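PDB 4RU4: tail spike protein gp49 from Pseudomonas phage LKA1, which forms the trimeric tailspike of the phage and, as a lyase, probably degrades the O-specific polysaccharide of Pseudomonas during entry. Local coordinates for residues L466-L472 with I496-A502; T535-Y540 with S569-A573. All coordinates share one frame; numbering follows the deposited sequence. Where two conformers were deposited one is given.

Contact 1: L466-L472 with I496-A502; sequences LGKVLQL and ITLASAA
The carboxamide of Q471 has S500 CB above one of its faces, off to the side, with CB 3.8 Å from Q471 OE1. At the edges of the same amide, K468 NZ donates onto an in-plane lone pair of Q471 OE1 at 2.6 Å, while Q471 NE2 is held by D473. These bonds at both ends fix which way round the amide lies. S500 was modelled in two conformers; in one of them its OG lies 2.8 Å from K468 NZ and accepts a hydrogen bond, a link to be taken with that reservation. K468 gets there because its chi1, at -36°, sets CG beside the backbone N, and from CG the chain runs out fully extended, its CG first passing T497 CB at 4.1 Å.

Beneath this polar row is a parallel ladder. T497 N donates to G467 O and V469 N to T497 O; after the matching corners at V469 and L498, L470 N takes L498 O, and S500 N to L470 O, L472 N to S500 O and A502 N to L472 O continue the pattern. The two strands beyond the corner run nearly parallel, 3° apart, with axes 4.6 Å from each other. On the other face, equivalent positions of the two turns lie side by side, L470 CB meeting A499 CB at 4.0 Å. Ahead of the corner, I496 turns CG2 onto L466 CB (3.9 Å) and CD1 onto V469 CG2.

Such in-register stacking of successive turns, corners included, is the hallmark of the right-handed parallel beta-helix of pectin lyase-like proteins. L470 and L472 face inward against strand 484-487. Strand 439-446 pairs with 466-472 on its far side, whereas 497-501 is the last strand of this sheet within the chain.

Contact 2: T535-Y540 with S569-A573; sequences TFRYIY and SASGA
F536 swings its ring under G572 through a chi1 of -56°, which lays CG beside its own backbone N, and a chi2 of -37° then turns the ring to face the glycine squarely. G572 CA sits over the ring centre, 3.5 Å from the centroid, in a CH-pi contact. The rim of that ring has the carbonyl oxygen of A570 in its plane and F536 CE2 3.4 Å from S569 O, while F536 CZ touches A573 CB. Y540 brings its ring edge to the same A570 O.

Two backbone bonds tie the loop to the turn. F536 N donates to S571 O at 2.9 Å, and Y540 N to A570 O at 3.0 Å; both donors approach tilted out of the carbonyl plane. S571 O accepts a second hydrogen bond, from a water that also donates to F536 O, 2.8 Å from the water oxygen. The turn is shaped from within by S569, whose OG accepts from S571 N in an ST turn and from G572 N as well, so the A570 and S571 carbonyls are presented to the loop. T535 and G572 form a non-hydrogen-bonded antiparallel pair where strands 529-535 and 572-578 of the Ig-like domain meet.

Y540 OH bonds to P513 O, and Y538 OH to the terminal carboxylate of V602 of the second subunit. Across the contact itself the polar work falls to peptide groups, and the side chains add hydrocarbon and aromatic surface. With no charged group spanning it, this grip should depend little on ionisation.

Overall arrangement
Contacts 1 and 2 adjoin, their centres about 13 Å apart, and meet where the beta-helix passes into the C-terminal Ig-like domain. The bridge is direct: I539 N pairs with I496 O and L498 N with I539 O, while Y538 packs on I496 and Y540 on L498. Thus loop 535-540 pairs with the start of 496-502, at I496 and L498. Both contacts are partly buried, but contact 1 is a regular parallel ladder between two turns of the helix, with a lysine-centred polar row outside, whereas contact 2 joins an irregular loop to a tight turn through two backbone bonds and an aromatic ring. Subunit contacts arise at contact 2, through Y538 and R537, and not at contact 1.

Contact 1: L466-L472 with I496-A502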
ATOM      1  N   LEU B 466      20.995  -5.847 -21.845  1.00 10.55           N
ATOM      2  CA  LEU B 466      21.030  -4.596 -21.113  1.00  8.66           C
ATOM      3  C   LEU B 466      22.432  -4.043 -21.288  1.00 13.27           C
ATOM      4  O   LEU B 466      23.391  -4.809 -21.389  1.00 10.29           O
ATOM      5  CB  LEU B 466      20.738  -4.820 -19.621  1.00  5.81           C
ATOM      6  CG  LEU B 466      20.723  -3.601 -18.706  1.00  5.78           C
ATOM      7  CD1 LEU B 466      19.635  -2.586 -19.148  1.00  8.77           C
ATOM      8  CD2 LEU B 466      20.497  -4.064 -17.242  1.00  6.71           C
ATOM      9  N   GLY B 467      22.538  -2.717 -21.351  1.00  9.12           N
ATOM     10  CA  GLY B 467      23.825  -2.055 -21.337  1.00  6.26           C
ATOM     11  C   GLY B 467      24.260  -1.648 -19.937  1.00 10.00           C
ATOM     12  O   GLY B 467      25.341  -2.035 -19.468  1.00  9.55           O
ATOM     13  N   LYS B 468      23.421  -0.872 -19.250  1.00  7.17           N
ATOM     14  CA  LYS B 468      23.858  -0.225 -17.998  1.00  7.91           C
ATOM     15  C   LYS B 468      22.705  -0.106 -17.030  1.00  7.96           C
ATOM     16  O   LYS B 468      21.551  -0.065 -17.464  1.00  8.41           O
ATOM     17  CB  LYS B 468      24.359   1.208 -18.255  1.00 10.31           C
ATOM     18  CG  LYS B 468      25.102   1.401 -19.565  1.00 11.89           C
ATOM     19  CD  LYS B 468      25.740   2.785 -19.652  1.00 16.17           C
ATOM     20  CE  LYS B 468      26.446   2.979 -21.007  1.00 15.24           C
ATOM     21  NZ  LYS B 468      26.992   4.358 -21.175  1.00 13.71           N
ATOM     22  N   VAL B 469      23.022  -0.000 -15.734  1.00  5.80           N
ATOM     23  CA  VAL B 469      22.001   0.333 -14.741  1.00  8.14           C
ATOM     24  C   VAL B 469      21.792   1.843 -14.802  1.00 11.35           C
ATOM     25  O   VAL B 469      20.707   2.292 -15.154  1.00  9.95           O
ATOM     26  CB  VAL B 469      22.373  -0.140 -13.305  1.00  7.89           C
ATOM     27  CG1 VAL B 469      21.263   0.208 -12.292  1.00  5.46           C
ATOM     28  CG2 VAL B 469      22.653  -1.648 -13.293  1.00 10.65           C
ATOM     29  N   LEU B 470      22.841   2.621 -14.505  1.00  7.55           N
ATOM     30  CA  LEU B 470      22.731   4.080 -14.514  1.00  8.83           C
ATOM     31  C   LEU B 470      23.548   4.705 -15.630  1.00 10.25           C
ATOM     32  O   LEU B 470      24.663   4.245 -15.942  1.00  6.10           O
ATOM     33  CB  LEU B 470      23.208   4.679 -13.187  1.00  8.43           C
ATOM     34  CG  LEU B 470      22.602   4.096 -11.912  1.00  9.44           C
ATOM     35  CD1 LEU B 470      23.161   4.843 -10.714  1.00  7.37           C
ATOM     36  CD2 LEU B 470      21.056   4.147 -11.945  1.00  7.62           C
ATOM     37  N   GLN B 471      22.998   5.779 -16.194  1.00  6.49           N
ATOM     38  CA  GLN B 471      23.669   6.595 -17.192  1.00  6.93           C
ATOM     39  C   GLN B 471      23.515   8.035 -16.685  1.00 10.37           C
ATOM     40  O   GLN B 471      22.409   8.585 -16.691  1.00 11.22           O
ATOM     41  CB  GLN B 471      22.992   6.414 -18.545  1.00 10.43           C
ATOM     42  CG  GLN B 471      23.427   7.415 -19.593  1.00 14.16           C
ATOM     43  CD  GLN B 471      24.749   7.038 -20.215  1.00 22.47           C
ATOM     44  OE1 GLN B 471      25.045   5.856 -20.405  1.00 20.33           O
ATOM     45  NE2 GLN B 471      25.565   8.039 -20.513  1.00 27.08           N
ATOM     46  N   LEU B 472      24.606   8.611 -16.185  1.00  9.86           N
ATOM     47  CA  LEU B 472      24.563   9.920 -15.511  1.00 11.29           C
ATOM     48  C   LEU B 472      25.422  10.925 -16.277  1.00  9.88           C
ATOM     49  O   LEU B 472      26.654  10.831 -16.267  1.00 10.66           O
ATOM     50  CB  LEU B 472      25.040   9.801 -14.049  1.00 10.97           C
ATOM     51  CG  LEU B 472      24.310   8.701 -13.239  1.00 12.01           C
ATOM     52  CD1 LEU B 472      24.932   8.488 -11.865  1.00 10.30           C
ATOM     53  CD2 LEU B 472      22.796   8.990 -13.101  1.00  9.39           C
ATOM     54  N   ILE B 496      27.148  -6.094 -18.040  1.00  6.67           N
ATOM     55  CA  ILE B 496      26.592  -4.731 -17.910  1.00  7.61           C
ATOM     56  C   ILE B 496      27.553  -3.745 -17.221  1.00  9.36           C
ATOM     57  O   ILE B 496      28.515  -4.141 -16.573  1.00 12.55           O
ATOM     58  CB  ILE B 496      25.152  -4.730 -17.272  1.00 12.82           C
ATOM     59  CG1 ILE B 496      25.127  -5.129 -15.781  1.00 12.86           C
ATOM     60  CG2 ILE B 496      24.228  -5.671 -18.087  1.00 13.36           C
ATOM     61  CD1 ILE B 496      25.570  -4.057 -14.737  1.00  7.69           C
ATOM     62  N   THR B 497      27.291  -2.461 -17.402  1.00  8.93           N
ATOM     63  CA  THR B 497      28.019  -1.401 -16.717  1.00 11.00           C
ATOM     64  C   THR B 497      27.130  -0.884 -15.584  1.00 10.65           C
ATOM     65  O   THR B 497      25.980  -0.539 -15.809  1.00 11.08           O
ATOM     66  CB  THR B 497      28.320  -0.261 -17.697  1.00 11.53           C
ATOM     67  OG1 THR B 497      29.207  -0.758 -18.724  1.00 12.90           O
ATOM     68  CG2 THR B 497      28.947   0.936 -16.974  1.00 11.91           C
ATOM     69  N   LEU B 498      27.656  -0.811 -14.374  1.00  8.92           N
ATOM     70  CA  LEU B 498      26.833  -0.382 -13.247  1.00  8.03           C
ATOM     71  C   LEU B 498      26.432   1.082 -13.360  1.00  9.24           C
ATOM     72  O   LEU B 498      25.271   1.440 -13.151  1.00  9.10           O
ATOM     73  CB  LEU B 498      27.579  -0.622 -11.919  1.00  8.80           C
ATOM     74  CG  LEU B 498      27.756  -2.087 -11.560  1.00  9.12           C
ATOM     75  CD1 LEU B 498      28.872  -2.237 -10.551  1.00 13.07           C
ATOM     76  CD2 LEU B 498      26.422  -2.610 -11.021  1.00  6.04           C
ATOM     77  N   ALA B 499      27.389   1.943 -13.657  1.00  8.53           N
ATOM     78  CA  ALA B 499      27.071   3.346 -13.748  1.00  8.49           C
ATOM     79  C   ALA B 499      28.054   4.091 -14.629  1.00 13.71           C
ATOM     80  O   ALA B 499      29.235   4.180 -14.314  1.00 16.72           O
ATOM     81  CB  ALA B 499      27.034   3.965 -12.335  1.00  9.66           C
ATOM     82  N   SER B 500      27.579   4.587 -15.764  0.55 10.13           N
ATOM     83  CA  SER B 500      28.344   5.572 -16.498  0.55 13.50           C
ATOM     84  C   SER B 500      28.109   6.880 -15.773  0.55 14.33           C
ATOM     85  O   SER B 500      26.966   7.276 -15.550  0.55 11.90           O
ATOM     86  CB  SER B 500      27.879   5.662 -17.954  0.55 13.07           C
ATOM     87  OG  SER B 500      28.301   4.514 -18.660  0.55 13.46           O
ATOM     88  N   ALA B 501      29.189   7.536 -15.372  1.00 14.98           N
ATOM     89  CA  ALA B 501      29.061   8.756 -14.575  1.00 14.22           C
ATOM     90  C   ALA B 501      30.026   9.822 -15.059  1.00 16.16           C
ATOM     91  O   ALA B 501      31.242   9.588 -15.080  1.00 16.22           O
ATOM     92  CB  ALA B 501      29.321   8.470 -13.100  1.00 11.47           C
ATOM     93  N   ALA B 502      29.493  10.987 -15.418  1.00 13.82           N
ATOM     94  CA  ALA B 502      30.331  12.073 -15.919  1.00 13.36           C
ATOM     95  C   ALA B 502      30.489  13.191 -14.879  1.00 13.21           C
ATOM     96  O   ALA B 502      29.606  13.409 -14.040  1.00 11.96           O
ATOM     97  CB  ALA B 502      29.774  12.613 -17.216  1.00 13.86           C
TER
HETATM   98  O   HOH W   1      28.361  -2.743 -20.488  1.00 18.16           O

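Contact 2: T535-Y540 with S569-A573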
ATOM      1  N   THR B 535      37.777 -11.143 -15.046  1.00  8.52           N
ATOM      2  CA  THR B 535      37.001 -10.064 -15.647  1.00  7.51           C
ATOM      3  C   THR B 535      35.708  -9.981 -14.841  1.00  9.98           C
ATOM      4  O   THR B 535      34.994 -10.965 -14.745  1.00 10.21           O
ATOM      5  CB  THR B 535      36.657 -10.373 -17.126  1.00 11.99           C
ATOM      6  OG1 THR B 535      37.856 -10.546 -17.883  1.00 11.32           O
ATOM      7  CG2 THR B 535      35.824  -9.254 -17.745  1.00 12.35           C
ATOM      8  N   PHE B 536      35.409  -8.819 -14.265  1.00  7.23           N
ATOM      9  CA  PHE B 536      34.240  -8.688 -13.396  1.00 11.29           C
ATOM     10  C   PHE B 536      32.941  -8.889 -14.179  1.00 12.40           C
ATOM     11  O   PHE B 536      32.817  -8.442 -15.336  1.00 10.77           O
ATOM     12  CB  PHE B 536      34.189  -7.304 -12.754  1.00  6.25           C
ATOM     13  CG  PHE B 536      35.437  -6.921 -11.980  1.00  8.50           C
ATOM     14  CD1 PHE B 536      36.142  -7.859 -11.229  1.00  8.41           C
ATOM     15  CD2 PHE B 536      35.904  -5.608 -12.018  1.00  8.15           C
ATOM     16  CE1 PHE B 536      37.285  -7.480 -10.507  1.00  9.60           C
ATOM     17  CE2 PHE B 536      37.039  -5.235 -11.317  1.00  6.41           C
ATOM     18  CZ  PHE B 536      37.735  -6.171 -10.561  1.00  6.46           C
ATOM     19  N   ARG B 537      31.964  -9.517 -13.522  1.00 10.41           N
ATOM     20  CA  ARG B 537      30.648  -9.704 -14.112  1.00 10.26           C
ATOM     21  C   ARG B 537      30.031  -8.364 -14.499  1.00 12.17           C
ATOM     22  O   ARG B 537      29.342  -8.278 -15.508  1.00 11.88           O
ATOM     23  CB  ARG B 537      29.729 -10.416 -13.133  1.00  8.95           C
ATOM     24  CG  ARG B 537      28.328 -10.747 -13.701  1.00 11.75           C
ATOM     25  CD  ARG B 537      27.417 -11.336 -12.574  1.00 10.35           C
ATOM     26  NE  ARG B 537      26.045 -11.535 -13.061  1.00 12.66           N
ATOM     27  CZ  ARG B 537      25.659 -12.617 -13.728  1.00 12.30           C
ATOM     28  NH1 ARG B 537      26.528 -13.601 -13.963  1.00  7.20           N
ATOM     29  NH2 ARG B 537      24.412 -12.720 -14.152  1.00 11.14           N
ATOM     30  N   TYR B 538      30.250  -7.336 -13.666  1.00 10.69           N
ATOM     31  CA  TYR B 538      29.803  -5.975 -13.957  1.00 10.57           C
ATOM     32  C   TYR B 538      31.005  -5.032 -14.053  1.00  9.67           C
ATOM     33  O   TYR B 538      31.988  -5.191 -13.340  1.00  8.24           O
ATOM     34  CB  TYR B 538      28.858  -5.454 -12.852  1.00  6.59           C
ATOM     35  CG  TYR B 538      27.784  -6.457 -12.479  1.00  9.82           C
ATOM     36  CD1 TYR B 538      27.113  -7.179 -13.465  1.00 14.51           C
ATOM     37  CD2 TYR B 538      27.463  -6.705 -11.154  1.00 13.43           C
ATOM     38  CE1 TYR B 538      26.147  -8.128 -13.132  1.00 16.17           C
ATOM     39  CE2 TYR B 538      26.481  -7.659 -10.804  1.00 13.07           C
ATOM     40  CZ  TYR B 538      25.842  -8.359 -11.802  1.00 15.30           C
ATOM     41  OH  TYR B 538      24.890  -9.295 -11.485  1.00 16.98           O
ATOM     42  N   ILE B 539      30.899  -4.020 -14.905  1.00  9.37           N
ATOM     43  CA  ILE B 539      31.931  -3.005 -14.985  1.00  9.74           C
ATOM     44  C   ILE B 539      31.633  -1.871 -13.987  1.00 12.22           C
ATOM     45  O   ILE B 539      30.546  -1.292 -13.998  1.00 10.52           O
ATOM     46  CB  ILE B 539      32.012  -2.435 -16.418  1.00 12.49           C
ATOM     47  CG1 ILE B 539      32.358  -3.554 -17.410  1.00 13.38           C
ATOM     48  CG2 ILE B 539      33.029  -1.293 -16.479  1.00 11.93           C
ATOM     49  CD1 ILE B 539      31.974  -3.243 -18.827  1.00 17.12           C
ATOM     50  N   TYR B 540      32.607  -1.556 -13.135  1.00 10.76           N
ATOM     51  CA  TYR B 540      32.474  -0.498 -12.131  1.00  9.78           C
ATOM     52  C   TYR B 540      32.747   0.896 -12.728  1.00 10.67           C
ATOM     53  O   TYR B 540      33.364   1.006 -13.789  1.00  9.00           O
ATOM     54  CB  TYR B 540      33.431  -0.766 -10.949  1.00  7.09           C
ATOM     55  CG  TYR B 540      33.055  -1.977 -10.125  1.00  6.48           C
ATOM     56  CD1 TYR B 540      32.124  -1.869  -9.085  1.00  5.78           C
ATOM     57  CD2 TYR B 540      33.625  -3.234 -10.390  1.00  7.02           C
ATOM     58  CE1 TYR B 540      31.761  -2.973  -8.331  1.00  7.76           C
ATOM     59  CE2 TYR B 540      33.263  -4.365  -9.648  1.00  8.97           C
ATOM     60  CZ  TYR B 540      32.338  -4.218  -8.596  1.00  9.54           C
ATOM     61  OH  TYR B 540      31.974  -5.319  -7.842  1.00  7.01           O
ATOM     62  N   SER B 569      41.479  -2.646 -12.418  1.00  9.09           N
ATOM     63  CA  SER B 569      40.864  -1.599 -13.214  1.00  9.66           C
ATOM     64  C   SER B 569      39.385  -1.685 -12.951  1.00 10.51           C
ATOM     65  O   SER B 569      38.950  -2.507 -12.168  1.00  9.00           O
ATOM     66  CB  SER B 569      41.120  -1.830 -14.703  1.00 10.21           C
ATOM     67  OG  SER B 569      40.437  -2.991 -15.121  1.00  9.93           O
ATOM     68  N   ALA B 570      38.608  -0.854 -13.634  1.00 11.21           N
ATOM     69  CA  ALA B 570      37.160  -0.881 -13.489  1.00 11.47           C
ATOM     70  C   ALA B 570      36.542  -2.184 -13.987  1.00 10.45           C
ATOM     71  O   ALA B 570      35.454  -2.563 -13.549  1.00  8.94           O
ATOM     72  CB  ALA B 570      36.523   0.322 -14.228  1.00 11.98           C
ATOM     73  N   SER B 571      37.222  -2.876 -14.898  1.00  7.25           N
ATOM     74  CA  SER B 571      36.592  -4.039 -15.503  1.00  6.94           C
ATOM     75  C   SER B 571      37.157  -5.375 -15.044  1.00  8.55           C
ATOM     76  O   SER B 571      36.584  -6.423 -15.347  1.00  7.73           O
ATOM     77  CB  SER B 571      36.693  -3.950 -17.028  1.00 12.22           C
ATOM     78  OG  SER B 571      38.048  -3.934 -17.414  1.00 13.80           O
ATOM     79  N   GLY B 572      38.299  -5.360 -14.372  1.00  6.92           N
ATOM     80  CA  GLY B 572      38.873  -6.617 -13.911  1.00 10.71           C
ATOM     81  C   GLY B 572      40.137  -6.449 -13.098  1.00 10.36           C
ATOM     82  O   GLY B 572      40.490  -5.329 -12.700  1.00 14.13           O
ATOM     83  N   ALA B 573      40.807  -7.566 -12.836  1.00  6.93           N
ATOM     84  CA  ALA B 573      42.036  -7.564 -12.047  1.00  7.01           C
ATOM     85  C   ALA B 573      42.865  -8.793 -12.402  1.00 12.90           C
ATOM     86  O   ALA B 573      42.319  -9.827 -12.818  1.00 11.56           O
ATOM     87  CB  ALA B 573      41.719  -7.573 -10.551  1.00  6.90           C
TER
HETATM   88  O   HOH W   2      34.138  -6.300 -16.481  1.00 10.76           O